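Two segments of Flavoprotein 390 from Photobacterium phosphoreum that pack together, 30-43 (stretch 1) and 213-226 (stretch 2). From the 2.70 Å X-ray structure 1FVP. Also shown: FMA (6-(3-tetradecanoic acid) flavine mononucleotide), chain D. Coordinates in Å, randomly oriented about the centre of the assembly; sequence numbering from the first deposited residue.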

ATOM      1  N   GLU A  30      17.137   5.767   3.724  1.00 27.41           N
ATOM      2  CA  GLU A  30      18.084   6.270   2.723  1.00 28.44           C
ATOM      3  C   GLU A  30      17.633   5.833   1.329  1.00 28.45           C
ATOM      4  O   GLU A  30      17.781   6.579   0.362  1.00 28.62           O
ATOM      5  N   THR A  31      17.101   4.620   1.316  1.00 28.24           N
ATOM      6  CA  THR A  31      16.572   3.976   0.123  1.00 27.83           C
ATOM      7  C   THR A  31      15.401   4.840  -0.364  1.00 28.11           C
ATOM      8  O   THR A  31      15.119   4.887  -1.562  1.00 28.71           O
ATOM      9  N   LEU A  32      14.736   5.477   0.591  1.00 28.18           N
ATOM     10  CA  LEU A  32      13.574   6.342   0.353  1.00 27.28           C
ATOM     11  C   LEU A  32      14.029   7.755  -0.021  1.00 27.97           C
ATOM     12  O   LEU A  32      13.320   8.451  -0.773  1.00 28.08           O
ATOM     13  N   ARG A  33      15.175   8.118   0.567  1.00 28.26           N
ATOM     14  CA  ARG A  33      15.714   9.464   0.301  1.00 28.04           C
ATOM     15  C   ARG A  33      15.976   9.623  -1.197  1.00 27.83           C
ATOM     16  O   ARG A  33      15.524  10.605  -1.813  1.00 27.51           O
ATOM     17  N   ILE A  34      16.691   8.646  -1.733  1.00 27.78           N
ATOM     18  CA  ILE A  34      17.054   8.644  -3.165  1.00 27.83           C
ATOM     19  C   ILE A  34      15.775   8.841  -3.972  1.00 28.52           C
ATOM     20  O   ILE A  34      15.642   9.745  -4.806  1.00 27.64           O
ATOM     21  N   ILE A  35      14.853   7.945  -3.640  1.00 29.56           N
ATOM     22  CA  ILE A  35      13.518   7.942  -4.261  1.00 30.94           C
ATOM     23  C   ILE A  35      13.088   9.403  -4.390  1.00 32.39           C
ATOM     24  O   ILE A  35      12.997   9.925  -5.516  1.00 32.80           O
ATOM     25  N   ASP A  36      12.898  10.068  -3.255  1.00 34.00           N
ATOM     26  CA  ASP A  36      12.468  11.471  -3.274  1.00 35.62           C
ATOM     27  C   ASP A  36      13.410  12.404  -4.023  1.00 36.19           C
ATOM     28  O   ASP A  36      12.985  12.906  -5.101  1.00 36.64           O
ATOM     29  N   GLU A  37      14.614  12.633  -3.524  1.00 35.79           N
ATOM     30  CA  GLU A  37      15.538  13.575  -4.153  1.00 35.10           C
ATOM     31  C   GLU A  37      16.604  13.137  -5.109  1.00 34.92           C
ATOM     32  O   GLU A  37      17.079  13.977  -5.928  1.00 34.81           O
ATOM     33  N   ASP A  38      17.047  11.894  -5.122  1.00 34.69           N
ATOM     34  CA  ASP A  38      18.129  11.435  -6.014  1.00 33.91           C
ATOM     35  C   ASP A  38      17.685  10.560  -7.176  1.00 33.21           C
ATOM     36  O   ASP A  38      18.548   9.845  -7.744  1.00 33.26           O
ATOM     37  N   THR A  39      16.420  10.597  -7.539  1.00 31.97           N
ATOM     38  CA  THR A  39      15.894   9.775  -8.646  1.00 30.33           C
ATOM     39  C   THR A  39      14.609  10.367  -9.178  1.00 30.31           C
ATOM     40  O   THR A  39      14.259  11.515  -8.836  1.00 31.38           O
ATOM     41  N   SER A  40      13.905   9.621  -9.989  1.00 29.74           N
ATOM     42  CA  SER A  40      12.634   9.977 -10.629  1.00 28.48           C
ATOM     43  C   SER A  40      11.784   8.704 -10.697  1.00 28.06           C
ATOM     44  O   SER A  40      10.928   8.401  -9.876  1.00 28.76           O
ATOM     45  N   ILE A  41      12.105   7.947 -11.712  1.00 27.36           N
ATOM     46  CA  ILE A  41      11.518   6.679 -12.091  1.00 26.46           C
ATOM     47  C   ILE A  41      11.052   5.823 -10.945  1.00 26.20           C
ATOM     48  O   ILE A  41      10.123   5.023 -11.256  1.00 26.72           O
ATOM     49  N   TYR A  42      11.558   5.924  -9.724  1.00 25.24           N
ATOM     50  CA  TYR A  42      10.964   5.049  -8.660  1.00 24.67           C
ATOM     51  C   TYR A  42       9.688   5.785  -8.243  1.00 25.24           C
ATOM     52  O   TYR A  42       9.729   6.757  -7.453  1.00 25.79           O
ATOM     53  N   ASP A  43       8.552   5.353  -8.805  1.00 25.37           N
ATOM     54  CA  ASP A  43       7.298   6.068  -8.475  1.00 24.69           C
ATOM     55  C   ASP A  43       6.352   5.411  -7.502  1.00 24.12           C
ATOM     56  O   ASP A  43       5.265   6.007  -7.289  1.00 24.56           O
ATOM     57  N   VAL A 213      23.888   2.538  -7.588  1.00 22.96           N
ATOM     58  CA  VAL A 213      23.197   1.572  -8.445  1.00 23.06           C
ATOM     59  C   VAL A 213      21.758   2.073  -8.673  1.00 23.65           C
ATOM     60  O   VAL A 213      21.075   1.495  -9.524  1.00 24.13           O
ATOM     61  N   MET A 214      21.342   3.067  -7.901  1.00 24.20           N
ATOM     62  CA  MET A 214      19.976   3.596  -8.028  1.00 24.70           C
ATOM     63  C   MET A 214      19.925   4.767  -8.993  1.00 25.08           C
ATOM     64  O   MET A 214      19.212   4.687 -10.005  1.00 25.04           O
ATOM     65  N   ILE A 215      20.674   5.812  -8.698  1.00 26.00           N
ATOM     66  CA  ILE A 215      20.649   6.966  -9.612  1.00 26.79           C
ATOM     67  C   ILE A 215      21.290   6.632 -10.945  1.00 27.12           C
ATOM     68  O   ILE A 215      21.115   7.463 -11.861  1.00 27.38           O
ATOM     69  N   ASP A 216      21.962   5.507 -11.097  1.00 27.80           N
ATOM     70  CA  ASP A 216      22.563   5.163 -12.391  1.00 28.84           C
ATOM     71  C   ASP A 216      21.429   4.910 -13.415  1.00 28.82           C
ATOM     72  O   ASP A 216      21.363   5.572 -14.445  1.00 29.32           O
ATOM     73  N   LEU A 217      20.704   3.895 -13.021  1.00 28.47           N
ATOM     74  CA  LEU A 217      19.547   3.285 -13.653  1.00 28.11           C
ATOM     75  C   LEU A 217      18.396   4.263 -13.900  1.00 28.34           C
ATOM     76  O   LEU A 217      17.577   4.097 -14.813  1.00 28.20           O
ATOM     77  N   ASN A 218      18.359   5.280 -13.061  1.00 28.63           N
ATOM     78  CA  ASN A 218      17.373   6.363 -13.123  1.00 28.79           C
ATOM     79  C   ASN A 218      17.694   7.098 -14.433  1.00 29.18           C
ATOM     80  O   ASN A 218      16.898   7.267 -15.339  1.00 29.60           O
ATOM     81  N   ASN A 219      18.945   7.497 -14.448  1.00 29.67           N
ATOM     82  CA  ASN A 219      19.625   8.232 -15.523  1.00 29.83           C
ATOM     83  C   ASN A 219      19.689   7.398 -16.803  1.00 29.92           C
ATOM     84  O   ASN A 219      20.051   7.867 -17.891  1.00 29.09           O
ATOM     85  N   GLN A 220      19.297   6.148 -16.629  1.00 30.29           N
ATOM     86  CA  GLN A 220      19.234   5.159 -17.690  1.00 31.26           C
ATOM     87  C   GLN A 220      17.806   5.165 -18.260  1.00 31.85           C
ATOM     88  O   GLN A 220      17.651   5.466 -19.456  1.00 32.85           O
ATOM     89  N   VAL A 221      16.837   4.841 -17.428  1.00 31.94           N
ATOM     90  CA  VAL A 221      15.436   4.824 -17.898  1.00 31.71           C
ATOM     91  C   VAL A 221      15.060   6.220 -18.381  1.00 32.13           C
ATOM     92  O   VAL A 221      14.642   6.404 -19.539  1.00 32.52           O
ATOM     93  N   ILE A 222      15.239   7.205 -17.525  1.00 32.30           N
ATOM     94  CA  ILE A 222      14.923   8.592 -17.860  1.00 32.71           C
ATOM     95  C   ILE A 222      15.395   8.887 -19.278  1.00 33.69           C
ATOM     96  O   ILE A 222      14.796   9.757 -19.924  1.00 34.12           O
ATOM     97  N   LYS A 223      16.416   8.188 -19.730  1.00 34.73           N
ATOM     98  CA  LYS A 223      16.988   8.341 -21.067  1.00 36.13           C
ATOM     99  C   LYS A 223      16.295   7.452 -22.096  1.00 36.94           C
ATOM    100  O   LYS A 223      15.719   7.982 -23.058  1.00 36.81           O
ATOM    101  N   PHE A 224      16.361   6.153 -21.895  1.00 38.27           N
ATOM    102  CA  PHE A 224      15.739   5.125 -22.743  1.00 39.42           C
ATOM    103  C   PHE A 224      14.339   5.617 -23.158  1.00 40.57           C
ATOM    104  O   PHE A 224      13.923   5.385 -24.305  1.00 40.86           O
ATOM    105  N   ARG A 225      13.653   6.211 -22.185  1.00 41.39           N
ATOM    106  CA  ARG A 225      12.319   6.765 -22.472  1.00 42.53           C
ATOM    107  C   ARG A 225      12.670   7.893 -23.484  1.00 43.34           C
ATOM    108  O   ARG A 225      12.670   7.666 -24.698  1.00 43.55           O
ATOM    109  N   GLN A 226      13.021   9.032 -22.918  1.00 43.85           N
ATOM    110  CA  GLN A 226      13.398  10.220 -23.677  1.00 44.48           C
ATOM    111  C   GLN A 226      13.858   9.863 -25.087  1.00 45.51           C
ATOM    112  O   GLN A 226      13.216  10.153 -26.106  1.00 45.57           O
TER

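Side chains that join distant parts of a chain often combine an apolar core with a few directed polar links, and these two segments of Flavoprotein 390 illustrate the principle. The helices diverge by 30° and their axes come no nearer than 10.6 Å, so long side chains and the loop after the first helix must fill the space between them.

Apolar packing centres on Met 214 and Ile 41, both pointing toward the opposite stretch. Met 214 (chi1 m, chi2 t, chi3 p) extends its CE methyl to 3.9 Å from Ile 34 CG2 and 4.2 Å from Ile 35 CG1. Ile 34, in the m,t rotamer, also sets its CG2 3.7 Å from Ile 215 CG2. In the loop, Ile 41 (chi1 p, chi2 t) packs along the second helix: its CD1 lies 3.3 Å from Val 221 CG2 and 4.3 Å from Leu 217 CG, and its CG2 lies 4.3 Å from Ile 222 CD1 and over one face of the Arg 225 guanidinium.

The aromatic contribution comes from Tyr 42, chi1 m. Its CB points sideways, but the ring reaches back to the second helix. Met 214 CE sits over one face, 4.0 Å from the ring centroid in a CH-pi contact, and Leu 217 CD2 lies at the edge.

Direct polar bonding is sparse. Tyr 42 OH donates to Met 214 O at 3.0 Å, the one direct hydrogen bond between the stretches, so a single ring serves both modes of contact. A water adds an indirect link, donating to Ile 41 O and accepting from Arg 225 NH2. Within the first stretch, Arg 33 forms salt bridges with Glu 30 and Asp 38; Glu 30 and Arg 33 stay out of reach of the second helix, but Asp 38 packs its CB 3.8 Å from Ile 215 CG2.

The bound flavin derivative approaches the second helix, its O1' lying 2.6 Å from Gln 220 NE2 and its O2' 3.0 Å from Phe 224 CB.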

ATOM      1  CB  GLU A  30      19.486   5.700   2.912  1.00 29.87           C
ATOM      2  CG  GLU A  30      20.642   6.689   2.914  1.00 31.66           C
ATOM      3  CD  GLU A  30      20.832   7.423   1.619  1.00 33.05           C
ATOM      4  OE1 GLU A  30      21.214   6.822   0.626  1.00 34.65           O
ATOM      5  OE2 GLU A  30      20.577   8.644   1.694  1.00 33.27           O
ATOM      6  CB  THR A  31      16.045   2.505   0.346  1.00 27.86           C
ATOM      7  OG1 THR A  31      16.874   1.806   1.324  1.00 27.15           O
ATOM      8  CG2 THR A  31      15.936   1.695  -0.954  1.00 27.91           C
ATOM      9  CB  LEU A  32      12.684   6.378   1.592  1.00 24.97           C
ATOM     10  CG  LEU A  32      11.839   5.188   1.978  1.00 24.09           C
ATOM     11  CD1 LEU A  32      11.201   5.403   3.348  1.00 23.36           C
ATOM     12  CD2 LEU A  32      10.759   4.960   0.936  1.00 23.63           C
ATOM     13  CB  ARG A  33      16.964   9.800   1.109  1.00 28.48           C
ATOM     14  CG  ARG A  33      17.376  11.268   0.944  1.00 29.06           C
ATOM     15  CD  ARG A  33      18.720  11.561   1.524  1.00 29.19           C
ATOM     16  NE  ARG A  33      19.752  10.742   0.923  1.00 29.04           N
ATOM     17  CZ  ARG A  33      20.138  10.851  -0.351  1.00 30.05           C
ATOM     18  NH1 ARG A  33      19.645  11.767  -1.178  1.00 29.03           N
ATOM     19  NH2 ARG A  33      21.038   9.952  -0.786  1.00 30.59           N
ATOM     20  CB  ILE A  34      17.836   7.333  -3.508  1.00 26.77           C
ATOM     21  CG1 ILE A  34      18.890   7.148  -2.398  1.00 26.87           C
ATOM     22  CG2 ILE A  34      18.421   7.351  -4.931  1.00 26.08           C
ATOM     23  CD1 ILE A  34      19.890   5.984  -2.538  1.00 27.50           C
ATOM     24  CB  ILE A  35      12.552   7.020  -3.450  1.00 30.32           C
ATOM     25  CG1 ILE A  35      12.844   5.537  -3.765  1.00 29.83           C
ATOM     26  CG2 ILE A  35      11.052   7.350  -3.660  1.00 30.92           C
ATOM     27  CD1 ILE A  35      12.157   4.491  -2.858  1.00 29.37           C
ATOM     28  CB  ASP A  36      12.008  11.974  -1.906  1.00 37.45           C
ATOM     29  CG  ASP A  36      10.511  11.784  -1.683  1.00 39.77           C
ATOM     30  OD1 ASP A  36       9.668  12.620  -2.075  1.00 40.60           O
ATOM     31  OD2 ASP A  36      10.130  10.743  -1.083  1.00 40.61           O
ATOM     32  CB  GLU A  37      16.171  14.399  -3.006  1.00 35.36           C
ATOM     33  CG  GLU A  37      16.085  13.825  -1.606  1.00 36.70           C
ATOM     34  CD  GLU A  37      16.387  14.685  -0.419  1.00 38.22           C
ATOM     35  OE1 GLU A  37      17.339  15.449  -0.290  1.00 38.61           O
ATOM     36  OE2 GLU A  37      15.546  14.548   0.517  1.00 38.63           O
ATOM     37  CB  ASP A  38      19.220  10.749  -5.158  1.00 34.36           C
ATOM     38  CG  ASP A  38      19.899  11.687  -4.179  1.00 34.97           C
ATOM     39  OD1 ASP A  38      19.514  12.867  -4.063  1.00 35.34           O
ATOM     40  OD2 ASP A  38      20.848  11.236  -3.492  1.00 34.84           O
ATOM     41  CB  THR A  39      15.724   8.293  -8.137  1.00 28.76           C
ATOM     42  OG1 THR A  39      15.373   8.423  -6.733  1.00 27.23           O
ATOM     43  CG2 THR A  39      16.980   7.444  -8.270  1.00 29.46           C
ATOM     44  CB  SER A  40      12.827  10.506 -12.037  1.00 27.99           C
ATOM     45  OG  SER A  40      13.213  11.857 -12.077  1.00 28.26           O
ATOM     46  CB  ILE A  41      12.439   5.997 -13.161  1.00 26.59           C
ATOM     47  CG1 ILE A  41      13.648   5.306 -12.520  1.00 26.53           C
ATOM     48  CG2 ILE A  41      12.881   7.065 -14.220  1.00 26.60           C
ATOM     49  CD1 ILE A  41      14.386   4.294 -13.439  1.00 26.30           C
ATOM     50  CB  TYR A  42      11.929   4.714  -7.524  1.00 22.91           C
ATOM     51  CG  TYR A  42      13.261   4.191  -8.030  1.00 20.87           C
ATOM     52  CD1 TYR A  42      13.391   2.919  -8.568  1.00 20.25           C
ATOM     53  CD2 TYR A  42      14.389   5.000  -8.018  1.00 20.04           C
ATOM     54  CE1 TYR A  42      14.587   2.444  -9.082  1.00 18.73           C
ATOM     55  CE2 TYR A  42      15.588   4.543  -8.533  1.00 18.95           C
ATOM     56  CZ  TYR A  42      15.689   3.276  -9.056  1.00 18.69           C
ATOM     57  OH  TYR A  42      16.910   2.896  -9.539  1.00 19.82           O
ATOM     58  CB  ASP A  43       6.715   6.697  -9.726  1.00 25.29           C
ATOM     59  CG  ASP A  43       6.759   5.920 -11.009  1.00 26.16           C
ATOM     60  OD1 ASP A  43       6.310   4.761 -11.036  1.00 26.92           O
ATOM     61  OD2 ASP A  43       7.224   6.481 -12.029  1.00 26.41           O
ATOM     62  CB  VAL A 213      23.135   0.159  -7.855  1.00 22.62           C
ATOM     63  CG1 VAL A 213      23.618  -0.865  -8.878  1.00 23.41           C
ATOM     64  CG2 VAL A 213      23.797   0.006  -6.515  1.00 21.96           C
ATOM     65  CB  MET A 214      19.324   3.906  -6.689  1.00 24.39           C
ATOM     66  CG  MET A 214      18.683   2.649  -6.131  1.00 23.80           C
ATOM     67  SD  MET A 214      17.941   3.080  -4.526  1.00 23.21           S
ATOM     68  CE  MET A 214      16.463   3.947  -5.054  1.00 23.22           C
ATOM     69  CB  ILE A 215      21.080   8.291  -8.932  1.00 27.18           C
ATOM     70  CG1 ILE A 215      22.433   8.825  -9.468  1.00 27.36           C
ATOM     71  CG2 ILE A 215      21.073   8.226  -7.381  1.00 27.45           C
ATOM     72  CD1 ILE A 215      22.259  10.253 -10.104  1.00 27.94           C
ATOM     73  CB  ASP A 216      23.387   3.886 -12.433  1.00 30.71           C
ATOM     74  CG  ASP A 216      24.877   4.163 -12.401  1.00 32.28           C
ATOM     75  OD1 ASP A 216      25.199   5.243 -11.874  1.00 32.92           O
ATOM     76  OD2 ASP A 216      25.567   3.259 -12.926  1.00 32.97           O
ATOM     77  CB  LEU A 217      19.186   2.101 -12.736  1.00 26.55           C
ATOM     78  CG  LEU A 217      17.737   1.667 -12.789  1.00 25.65           C
ATOM     79  CD1 LEU A 217      17.397   1.213 -14.202  1.00 26.12           C
ATOM     80  CD2 LEU A 217      17.588   0.489 -11.842  1.00 26.52           C
ATOM     81  CB  ASN A 218      17.552   7.277 -11.921  1.00 28.66           C
ATOM     82  CG  ASN A 218      16.871   8.621 -12.133  1.00 29.00           C
ATOM     83  OD1 ASN A 218      17.410   9.502 -12.818  1.00 28.86           O
ATOM     84  ND2 ASN A 218      15.694   8.752 -11.528  1.00 28.67           N
ATOM     85  CB  ASN A 219      20.954   8.726 -14.953  1.00 30.06           C
ATOM     86  CG  ASN A 219      20.744   9.783 -13.880  1.00 30.52           C
ATOM     87  OD1 ASN A 219      21.371  10.863 -13.937  1.00 31.85           O
ATOM     88  ND2 ASN A 219      19.879   9.514 -12.909  1.00 30.16           N
ATOM     89  CB  GLN A 220      19.583   3.724 -17.313  1.00 31.40           C
ATOM     90  CG  GLN A 220      19.914   2.933 -18.568  1.00 31.68           C
ATOM     91  CD  GLN A 220      20.116   1.470 -18.305  1.00 32.08           C
ATOM     92  OE1 GLN A 220      19.757   0.924 -17.269  1.00 32.69           O
ATOM     93  NE2 GLN A 220      20.711   0.824 -19.304  1.00 32.45           N
ATOM     94  CB  VAL A 221      14.514   4.279 -16.807  1.00 31.20           C
ATOM     95  CG1 VAL A 221      13.055   4.299 -17.232  1.00 31.85           C
ATOM     96  CG2 VAL A 221      14.942   2.893 -16.377  1.00 31.28           C
ATOM     97  CB  ILE A 222      15.465   9.604 -16.804  1.00 32.38           C
ATOM     98  CG1 ILE A 222      14.622  10.898 -16.880  1.00 32.76           C
ATOM     99  CG2 ILE A 222      16.970   9.929 -16.970  1.00 32.42           C
ATOM    100  CD1 ILE A 222      13.133  10.736 -16.454  1.00 33.01           C
ATOM    101  CB  LYS A 223      18.482   8.063 -21.109  1.00 36.78           C
ATOM    102  CG  LYS A 223      19.237   9.016 -22.046  1.00 37.72           C
ATOM    103  CD  LYS A 223      20.729   8.858 -21.851  1.00 39.37           C
ATOM    104  CE  LYS A 223      21.195   8.933 -20.414  1.00 40.23           C
ATOM    105  NZ  LYS A 223      21.431  10.314 -19.923  1.00 41.07           N
ATOM    106  CB  PHE A 224      15.626   3.768 -22.054  1.00 39.19           C
ATOM    107  CG  PHE A 224      14.712   2.790 -22.736  1.00 39.27           C
ATOM    108  CD1 PHE A 224      13.337   2.796 -22.486  1.00 38.74           C
ATOM    109  CD2 PHE A 224      15.234   1.867 -23.646  1.00 39.47           C
ATOM    110  CE1 PHE A 224      12.498   1.905 -23.123  1.00 38.80           C
ATOM    111  CE2 PHE A 224      14.401   0.946 -24.294  1.00 39.49           C
ATOM    112  CZ  PHE A 224      13.020   0.982 -24.032  1.00 39.29           C
ATOM    113  CB  ARG A 225      11.531   7.345 -21.334  1.00 42.53           C
ATOM    114  CG  ARG A 225      11.741   6.967 -19.904  1.00 42.81           C
ATOM    115  CD  ARG A 225      10.844   5.904 -19.356  1.00 42.65           C
ATOM    116  NE  ARG A 225      10.299   6.308 -18.064  1.00 41.87           N
ATOM    117  CZ  ARG A 225       9.795   5.549 -17.102  1.00 41.00           C
ATOM    118  NH1 ARG A 225       9.740   4.229 -17.220  1.00 39.95           N
ATOM    119  NH2 ARG A 225       9.331   6.154 -16.000  1.00 40.62           N
ATOM    120  CB  GLN A 226      14.492  11.024 -22.957  1.00 43.65           C
ATOM    121  CG  GLN A 226      13.960  11.848 -21.820  1.00 43.62           C
ATOM    122  CD  GLN A 226      14.740  13.094 -21.503  1.00 44.20           C
ATOM    123  OE1 GLN A 226      15.443  13.670 -22.338  1.00 44.44           O
ATOM    124  NE2 GLN A 226      14.590  13.529 -20.242  1.00 44.17           N
TER
HETATM  125  N1  FMA D 233      11.614  -3.637 -24.121  1.00 60.48           N
HETATM  126  C2  FMA D 233      10.591  -2.811 -23.894  1.00 60.72           C
HETATM  127  O2  FMA D 233       9.520  -2.821 -24.370  1.00 61.31           O
HETATM  128  N3  FMA D 233      10.756  -1.730 -22.931  1.00 60.32           N
HETATM  129  C4  FMA D 233      11.921  -1.555 -22.277  1.00 60.08           C
HETATM  130  O4  FMA D 233      12.013  -0.637 -21.491  1.00 60.17           O
HETATM  131  C4A FMA D 233      13.006  -2.449 -22.540  1.00 59.98           C
HETATM  132  N5  FMA D 233      14.178  -2.367 -21.963  1.00 59.61           N
HETATM  133  C5A FMA D 233      15.232  -3.172 -22.170  1.00 59.09           C
HETATM  134  C6  FMA D 233      16.444  -3.008 -21.506  1.00 58.14           C
HETATM  135  C7  FMA D 233      17.463  -3.884 -21.787  1.00 58.58           C
HETATM  136  C7M FMA D 233      18.870  -3.809 -21.098  1.00 58.82           C
HETATM  137  C8  FMA D 233      17.303  -4.949 -22.749  1.00 58.87           C
HETATM  138  C8M FMA D 233      18.384  -5.923 -23.089  1.00 58.53           C
HETATM  139  C9  FMA D 233      16.090  -5.078 -23.391  1.00 59.24           C
HETATM  140  C9A FMA D 233      15.036  -4.247 -23.148  1.00 59.43           C
HETATM  141  N10 FMA D 233      13.790  -4.331 -23.755  1.00 59.88           N
HETATM  142  C10 FMA D 233      12.755  -3.519 -23.542  1.00 60.07           C
HETATM  143  C1B FMA D 233      13.529  -5.438 -24.778  1.00 60.34           C
HETATM  144  C2B FMA D 233      12.012  -5.897 -24.886  1.00 61.21           C
HETATM  145  O2B FMA D 233      12.140  -7.302 -24.755  1.00 61.05           O
HETATM  146  C3B FMA D 233      11.446  -5.453 -26.216  1.00 62.19           C
HETATM  147  O3' FMA D 233      12.172  -4.391 -26.747  1.00 62.26           O
HETATM  148  C4B FMA D 233       9.961  -5.077 -26.211  1.00 63.13           C
HETATM  149  O4' FMA D 233       9.139  -6.202 -25.733  1.00 62.91           O
HETATM  150  C5B FMA D 233       9.484  -4.716 -27.645  1.00 64.30           C
HETATM  151  O5' FMA D 233       8.326  -5.692 -27.967  1.00 65.69           O
HETATM  152  P   FMA D 233       8.137  -6.598 -29.248  1.00 66.69           P
HETATM  153  O1P FMA D 233       7.901  -5.490 -30.333  1.00 66.42           O
HETATM  154  O2P FMA D 233       9.370  -7.331 -29.459  1.00 66.35           O
HETATM  155  O3P FMA D 233       7.124  -7.500 -28.985  1.00 66.81           O
HETATM  156  C1' FMA D 233      17.478   0.402 -20.637  0.92 56.81           C
HETATM  157  O1' FMA D 233      18.643  -0.148 -20.575  0.84 56.91           O
HETATM  158  O2' FMA D 233      17.401   1.617 -20.848  0.69 56.83           O
HETATM  159  C2' FMA D 233      16.428  -0.531 -21.145  0.94 56.80           C
HETATM  160  C3' FMA D 233      16.543  -1.925 -20.514  0.98 56.83           C
HETATM  161  C4' FMA D 233      15.594  -1.993 -19.356  1.00 55.71           C
HETATM  162  C5' FMA D 233      16.082  -1.695 -17.958  1.00 54.27           C
HETATM  163  C6' FMA D 233      15.592  -2.684 -16.929  1.00 52.90           C
HETATM  164  C7' FMA D 233      15.505  -2.083 -15.533  1.00 51.63           C
HETATM  165  C8' FMA D 233      16.355  -2.692 -14.500  1.00 50.39           C
HETATM  166  C9' FMA D 233      15.806  -3.812 -13.633  1.00 49.40           C
HETATM  167  C11 FMA D 233      16.866  -4.573 -12.896  1.00 48.72           C
HETATM  168  C12 FMA D 233      18.063  -3.918 -12.312  1.00 48.26           C
HETATM  169  C13 FMA D 233      19.018  -4.712 -11.485  1.00 47.59           C
HETATM  170  C14 FMA D 233      20.171  -3.979 -10.878  1.00 47.07           C
HETATM  171  C15 FMA D 233      20.854  -3.000 -11.790  1.00 46.97           C
HETATM  172  O   HOH W   1       9.057   4.027 -13.772  1.00 15.54           O